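Local atomic coordinates of sugar-binding transport ATP-binding protein (Pyrococcus horikoshii, PDB entry 1V43), a protein that probably binds and hydrolyses ATP as the nucleotide-binding subunit of an ABC transporter that takes up sugars. Residues 283-296 against 351-365. Residues are numbered along the deposited sequence; the frame is centred on the assembly and turned at random.
Sequences TVLFGIRPEHMTVE and VKVIMDLDMIHVFDK
M359 lies across one face of the H292 imidazole. Its SD stands almost over the ring centre, 4.4 Å from the centroid and 9° off the normal. The chain bends at chi2 and chi3, which folds CE back over the ring rim near NE2 and CE1. CG of E291 sits over the rim of the opposite face.

F286 is gripped by two apolar groups. CD1 of I360 meets the ring edge in plane, 3.3 Å from CE1 of F286. The F286 and M355 side chains run toward each other and meet in a Met-aromatic contact, with SD of M355 at the edge of the F286 ring. CE of M355 lies 3.4 Å from CZ of F286. I288 has CG1 anti to its backbone N (chi1 -175°), and its extended chain presses CD1 against CB of M355.

Antiparallel strands pair on both sides of this centre. N of L285 to O of F363 and N of F363 to O of L285 are both 2.7 Å and nearly straight. In the second pairing, T294 and I354 bond both ways. At its end the carboxylate of E296 takes NZ of K352 on the syn side of OE2, a 3.0 Å salt bridge.

A water joins NE of R289 to NE2 of H361. The two pairings belong to different five-stranded sheets in the OB-fold/TOBE region. Backbone bonds therefore tie each sheet edge, while sulfur, aromatic and aliphatic contacts close the junction between them.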
loop_
_atom_site.group_PDB
_atom_site.type_symbol
_atom_site.label_atom_id
_atom_site.label_comp_id
_atom_site.label_asym_id
_atom_site.label_seq_id
_atom_site.Cartn_x
_atom_site.Cartn_y
_atom_site.Cartn_z
ATOM N N THR A 283 -10.551 -26.988 19.744
ATOM C CA THR A 283 -9.798 -26.179 18.787
ATOM C C THR A 283 -10.243 -24.712 18.738
ATOM O O THR A 283 -11.438 -24.404 18.721
ATOM C CB THR A 283 -9.902 -26.750 17.365
ATOM O OG1 THR A 283 -9.265 -28.032 17.314
ATOM C CG2 THR A 283 -9.233 -25.819 16.368
ATOM N N VAL A 284 -9.263 -23.816 18.705
ATOM C CA VAL A 284 -9.513 -22.381 18.647
ATOM C C VAL A 284 -8.574 -21.763 17.619
ATOM O O VAL A 284 -7.648 -22.419 17.154
ATOM C CB VAL A 284 -9.274 -21.718 20.018
ATOM C CG1 VAL A 284 -10.311 -22.206 21.009
ATOM C CG2 VAL A 284 -7.870 -22.037 20.528
ATOM N N LEU A 285 -8.814 -20.510 17.251
ATOM C CA LEU A 285 -7.964 -19.852 16.273
ATOM C C LEU A 285 -6.980 -18.936 17.003
ATOM O O LEU A 285 -7.380 -18.034 17.741
ATOM C CB LEU A 285 -8.819 -19.058 15.281
ATOM C CG LEU A 285 -9.836 -19.886 14.485
ATOM C CD1 LEU A 285 -10.600 -18.988 13.537
ATOM C CD2 LEU A 285 -9.128 -20.994 13.701
ATOM N N PHE A 286 -5.695 -19.214 16.811
ATOM C CA PHE A 286 -4.597 -18.459 17.411
ATOM C C PHE A 286 -4.201 -17.332 16.454
ATOM O O PHE A 286 -4.145 -17.531 15.245
ATOM C CB PHE A 286 -3.401 -19.390 17.622
ATOM C CG PHE A 286 -2.129 -18.686 18.016
ATOM C CD1 PHE A 286 -1.960 -18.185 19.299
ATOM C CD2 PHE A 286 -1.091 -18.542 17.106
ATOM C CE1 PHE A 286 -0.776 -17.557 19.669
ATOM C CE2 PHE A 286 0.093 -17.917 17.470
ATOM C CZ PHE A 286 0.250 -17.426 18.755
ATOM N N GLY A 287 -3.918 -16.157 16.998
ATOM C CA GLY A 287 -3.538 -15.044 16.153
ATOM C C GLY A 287 -2.440 -14.176 16.737
ATOM O O GLY A 287 -2.449 -13.852 17.927
ATOM N N ILE A 288 -1.471 -13.815 15.902
ATOM C CA ILE A 288 -0.384 -12.942 16.329
ATOM C C ILE A 288 0.041 -12.179 15.090
ATOM O O ILE A 288 0.208 -12.776 14.030
ATOM C CB ILE A 288 0.800 -13.733 16.947
ATOM C CG1 ILE A 288 1.837 -12.744 17.474
ATOM C CG2 ILE A 288 1.402 -14.696 15.934
ATOM C CD1 ILE A 288 3.001 -13.400 18.130
ATOM N N ARG A 289 0.162 -10.856 15.208
ATOM C CA ARG A 289 0.524 -10.020 14.056
ATOM C C ARG A 289 2.004 -10.087 13.705
ATOM O O ARG A 289 2.840 -10.176 14.595
ATOM C CB ARG A 289 0.155 -8.548 14.313
ATOM C CG ARG A 289 -1.326 -8.283 14.502
ATOM C CD ARG A 289 -1.574 -6.792 14.525
ATOM N NE ARG A 289 -2.939 -6.431 14.881
ATOM C CZ ARG A 289 -3.949 -6.336 14.033
ATOM N NH1 ARG A 289 -3.767 -6.590 12.743
ATOM N NH2 ARG A 289 -5.137 -5.928 14.466
ATOM N N PRO A 290 2.335 -10.031 12.400
ATOM C CA PRO A 290 3.708 -10.072 11.870
ATOM C C PRO A 290 4.618 -9.094 12.629
ATOM O O PRO A 290 5.761 -9.418 12.960
ATOM C CB PRO A 290 3.536 -9.647 10.411
ATOM C CG PRO A 290 2.159 -10.203 10.063
ATOM C CD PRO A 290 1.351 -9.847 11.311
ATOM N N GLU A 291 4.088 -7.903 12.905
ATOM C CA GLU A 291 4.832 -6.865 13.613
ATOM C C GLU A 291 4.930 -7.108 15.118
ATOM O O GLU A 291 5.566 -6.323 15.819
ATOM C CB GLU A 291 4.209 -5.481 13.376
ATOM C CG GLU A 291 2.819 -5.299 14.007
ATOM C CD GLU A 291 1.673 -5.593 13.039
ATOM O OE1 GLU A 291 1.803 -6.505 12.201
ATOM O OE2 GLU A 291 0.632 -4.911 13.126
ATOM N N HIS A 292 4.296 -8.172 15.619
ATOM C CA HIS A 292 4.370 -8.462 17.046
ATOM C C HIS A 292 5.263 -9.659 17.310
ATOM O O HIS A 292 5.215 -10.276 18.372
ATOM C CB HIS A 292 2.975 -8.676 17.655
ATOM C CG HIS A 292 2.145 -7.429 17.691
ATOM N ND1 HIS A 292 2.707 -6.171 17.719
ATOM C CD2 HIS A 292 0.803 -7.241 17.645
ATOM C CE1 HIS A 292 1.751 -5.261 17.676
ATOM N NE2 HIS A 292 0.586 -5.883 17.631
ATOM N N MET A 293 6.090 -9.964 16.323
ATOM C CA MET A 293 7.049 -11.054 16.403
ATOM C C MET A 293 8.371 -10.464 15.964
ATOM O O MET A 293 8.422 -9.361 15.413
ATOM C CB MET A 293 6.669 -12.187 15.450
ATOM C CG MET A 293 5.369 -12.904 15.790
ATOM S SD MET A 293 4.781 -13.920 14.417
ATOM C CE MET A 293 5.791 -15.151 14.561
ATOM N N THR A 294 9.446 -11.199 16.205
ATOM C CA THR A 294 10.768 -10.751 15.803
ATOM C C THR A 294 11.629 -11.993 15.602
ATOM O O THR A 294 11.135 -13.115 15.708
ATOM C CB THR A 294 11.387 -9.835 16.872
ATOM O OG1 THR A 294 12.530 -9.167 16.318
ATOM C CG2 THR A 294 11.808 -10.639 18.106
ATOM N N VAL A 295 12.902 -11.795 15.287
ATOM C CA VAL A 295 13.826 -12.913 15.082
ATOM C C VAL A 295 15.005 -12.770 16.045
ATOM O O VAL A 295 15.471 -11.663 16.288
ATOM C CB VAL A 295 14.391 -12.927 13.637
ATOM C CG1 VAL A 295 15.558 -13.880 13.553
ATOM C CG2 VAL A 295 13.322 -13.348 12.646
ATOM N N GLU A 296 15.486 -13.883 16.588
ATOM C CA GLU A 296 16.621 -13.837 17.506
ATOM C C GLU A 296 17.818 -13.136 16.877
ATOM O O GLU A 296 18.107 -13.326 15.690
ATOM C CB GLU A 296 17.064 -15.244 17.909
ATOM C CG GLU A 296 18.384 -15.236 18.691
ATOM C CD GLU A 296 18.927 -16.626 18.969
ATOM O OE1 GLU A 296 19.319 -17.326 17.986
ATOM O OE2 GLU A 296 18.967 -17.013 20.177
ATOM N N VAL A 351 15.606 -19.700 11.562
ATOM C CA VAL A 351 15.547 -18.546 12.458
ATOM C C VAL A 351 14.753 -18.854 13.723
ATOM O O VAL A 351 13.856 -19.690 13.707
ATOM C CB VAL A 351 14.885 -17.322 11.762
ATOM C CG1 VAL A 351 15.703 -16.900 10.558
ATOM C CG2 VAL A 351 13.454 -17.660 11.333
ATOM N N LYS A 352 15.104 -18.194 14.823
ATOM C CA LYS A 352 14.380 -18.376 16.073
ATOM C C LYS A 352 13.350 -17.266 16.097
ATOM O O LYS A 352 13.682 -16.114 16.352
ATOM C CB LYS A 352 15.295 -18.222 17.293
ATOM C CG LYS A 352 16.069 -19.463 17.687
ATOM C CD LYS A 352 17.018 -19.169 18.857
ATOM C CE LYS A 352 17.984 -20.330 19.106
ATOM N NZ LYS A 352 19.070 -19.967 20.070
ATOM N N VAL A 353 12.102 -17.608 15.819
ATOM C CA VAL A 353 11.047 -16.616 15.820
ATOM C C VAL A 353 10.582 -16.370 17.251
ATOM O O VAL A 353 10.252 -17.305 17.981
ATOM C CB VAL A 353 9.860 -17.080 14.971
ATOM C CG1 VAL A 353 8.761 -16.039 15.029
ATOM C CG2 VAL A 353 10.306 -17.306 13.522
ATOM N N ILE A 354 10.561 -15.103 17.645
ATOM C CA ILE A 354 10.139 -14.722 18.987
ATOM C C ILE A 354 8.788 -14.012 18.960
ATOM O O ILE A 354 8.669 -12.931 18.382
ATOM C CB ILE A 354 11.166 -13.771 19.638
ATOM C CG1 ILE A 354 12.583 -14.303 19.429
ATOM C CG2 ILE A 354 10.889 -13.654 21.128
ATOM C CD1 ILE A 354 13.657 -13.454 20.091
ATOM N N MET A 355 7.784 -14.623 19.589
ATOM C CA MET A 355 6.436 -14.063 19.667
ATOM C C MET A 355 6.205 -13.279 20.969
ATOM O O MET A 355 6.610 -13.719 22.061
ATOM C CB MET A 355 5.376 -15.173 19.603
ATOM C CG MET A 355 5.545 -16.187 18.487
ATOM S SD MET A 355 4.080 -17.245 18.306
ATOM C CE MET A 355 3.450 -17.255 19.995
ATOM N N ASP A 356 5.545 -12.128 20.855
ATOM C CA ASP A 356 5.228 -11.322 22.032
ATOM C C ASP A 356 3.907 -11.850 22.585
ATOM O O ASP A 356 2.833 -11.554 22.052
ATOM C CB ASP A 356 5.065 -9.838 21.676
ATOM C CG ASP A 356 4.900 -8.952 22.916
ATOM O OD1 ASP A 356 4.417 -9.443 23.966
ATOM O OD2 ASP A 356 5.243 -7.757 22.841
ATOM N N LEU A 357 4.000 -12.631 23.655
ATOM C CA LEU A 357 2.846 -13.235 24.302
ATOM C C LEU A 357 1.764 -12.254 24.740
ATOM O O LEU A 357 0.593 -12.619 24.836
ATOM C CB LEU A 357 3.317 -14.075 25.499
ATOM C CG LEU A 357 3.297 -15.602 25.323
ATOM C CD1 LEU A 357 3.519 -15.984 23.869
ATOM C CD2 LEU A 357 4.363 -16.230 26.206
ATOM N N ASP A 358 2.147 -11.011 25.000
ATOM C CA ASP A 358 1.180 -10.013 25.425
ATOM C C ASP A 358 0.371 -9.452 24.256
ATOM O O ASP A 358 -0.623 -8.756 24.464
ATOM C CB ASP A 358 1.893 -8.888 26.176
ATOM C CG ASP A 358 2.330 -9.307 27.577
ATOM O OD1 ASP A 358 3.402 -8.852 28.030
ATOM O OD2 ASP A 358 1.596 -10.083 28.232
ATOM N N MET A 359 0.794 -9.761 23.034
ATOM C CA MET A 359 0.102 -9.288 21.834
ATOM C C MET A 359 -0.649 -10.422 21.130
ATOM O O MET A 359 -1.063 -10.281 19.983
ATOM C CB MET A 359 1.097 -8.667 20.843
ATOM C CG MET A 359 1.858 -7.457 21.367
ATOM S SD MET A 359 0.779 -6.150 21.988
ATOM C CE MET A 359 0.446 -5.272 20.564
ATOM N N ILE A 360 -0.833 -11.538 21.823
ATOM C CA ILE A 360 -1.515 -12.683 21.238
ATOM C C ILE A 360 -3.035 -12.619 21.327
ATOM O O ILE A 360 -3.590 -11.981 22.213
ATOM C CB ILE A 360 -1.011 -13.989 21.893
ATOM C CG1 ILE A 360 0.360 -14.342 21.311
ATOM C CG2 ILE A 360 -2.016 -15.110 21.708
ATOM C CD1 ILE A 360 0.926 -15.650 21.798
ATOM N N HIS A 361 -3.698 -13.275 20.384
ATOM C CA HIS A 361 -5.157 -13.330 20.354
ATOM C C HIS A 361 -5.606 -14.785 20.172
ATOM O O HIS A 361 -4.855 -15.621 19.661
ATOM C CB HIS A 361 -5.707 -12.483 19.195
ATOM C CG HIS A 361 -5.284 -11.047 19.239
ATOM N ND1 HIS A 361 -5.949 -10.096 19.984
ATOM C CD2 HIS A 361 -4.222 -10.417 18.683
ATOM C CE1 HIS A 361 -5.311 -8.943 19.887
ATOM N NE2 HIS A 361 -4.260 -9.111 19.104
ATOM N N VAL A 362 -6.832 -15.073 20.599
ATOM C CA VAL A 362 -7.421 -16.402 20.480
ATOM C C VAL A 362 -8.894 -16.198 20.136
ATOM O O VAL A 362 -9.604 -15.504 20.853
ATOM C CB VAL A 362 -7.348 -17.183 21.809
ATOM C CG1 VAL A 362 -7.861 -18.613 21.585
ATOM C CG2 VAL A 362 -5.922 -17.181 22.356
ATOM N N PHE A 363 -9.352 -16.784 19.039
ATOM C CA PHE A 363 -10.745 -16.629 18.637
ATOM C C PHE A 363 -11.464 -17.984 18.586
ATOM O O PHE A 363 -10.894 -18.991 18.148
ATOM C CB PHE A 363 -10.839 -15.973 17.244
ATOM C CG PHE A 363 -10.010 -14.719 17.085
ATOM C CD1 PHE A 363 -8.639 -14.797 16.850
ATOM C CD2 PHE A 363 -10.607 -13.458 17.156
ATOM C CE1 PHE A 363 -7.870 -13.635 16.684
ATOM C CE2 PHE A 363 -9.851 -12.287 16.994
ATOM C CZ PHE A 363 -8.480 -12.382 16.757
ATOM N N ASP A 364 -12.711 -18.010 19.040
ATOM C CA ASP A 364 -13.497 -19.236 18.990
ATOM C C ASP A 364 -13.519 -19.644 17.527
ATOM O O ASP A 364 -13.777 -18.815 16.665
ATOM C CB ASP A 364 -14.923 -18.971 19.465
ATOM C CG ASP A 364 -15.803 -20.196 19.357
ATOM O OD1 ASP A 364 -16.121 -20.604 18.222
ATOM O OD2 ASP A 364 -16.165 -20.751 20.413
ATOM N N LYS A 365 -13.263 -20.913 17.238
ATOM C CA LYS A 365 -13.228 -21.355 15.847
ATOM C C LYS A 365 -14.568 -21.338 15.120
ATOM O O LYS A 365 -14.607 -21.228 13.890
ATOM C CB LYS A 365 -12.624 -22.764 15.735
ATOM C CG LYS A 365 -12.452 -23.196 14.287
ATOM C CD LYS A 365 -11.959 -24.620 14.119
ATOM C CE LYS A 365 -12.055 -25.026 12.649
ATOM N NZ LYS A 365 -11.778 -26.469 12.401
HETATM O O HOH W 1 -3.742 -6.611 17.758
#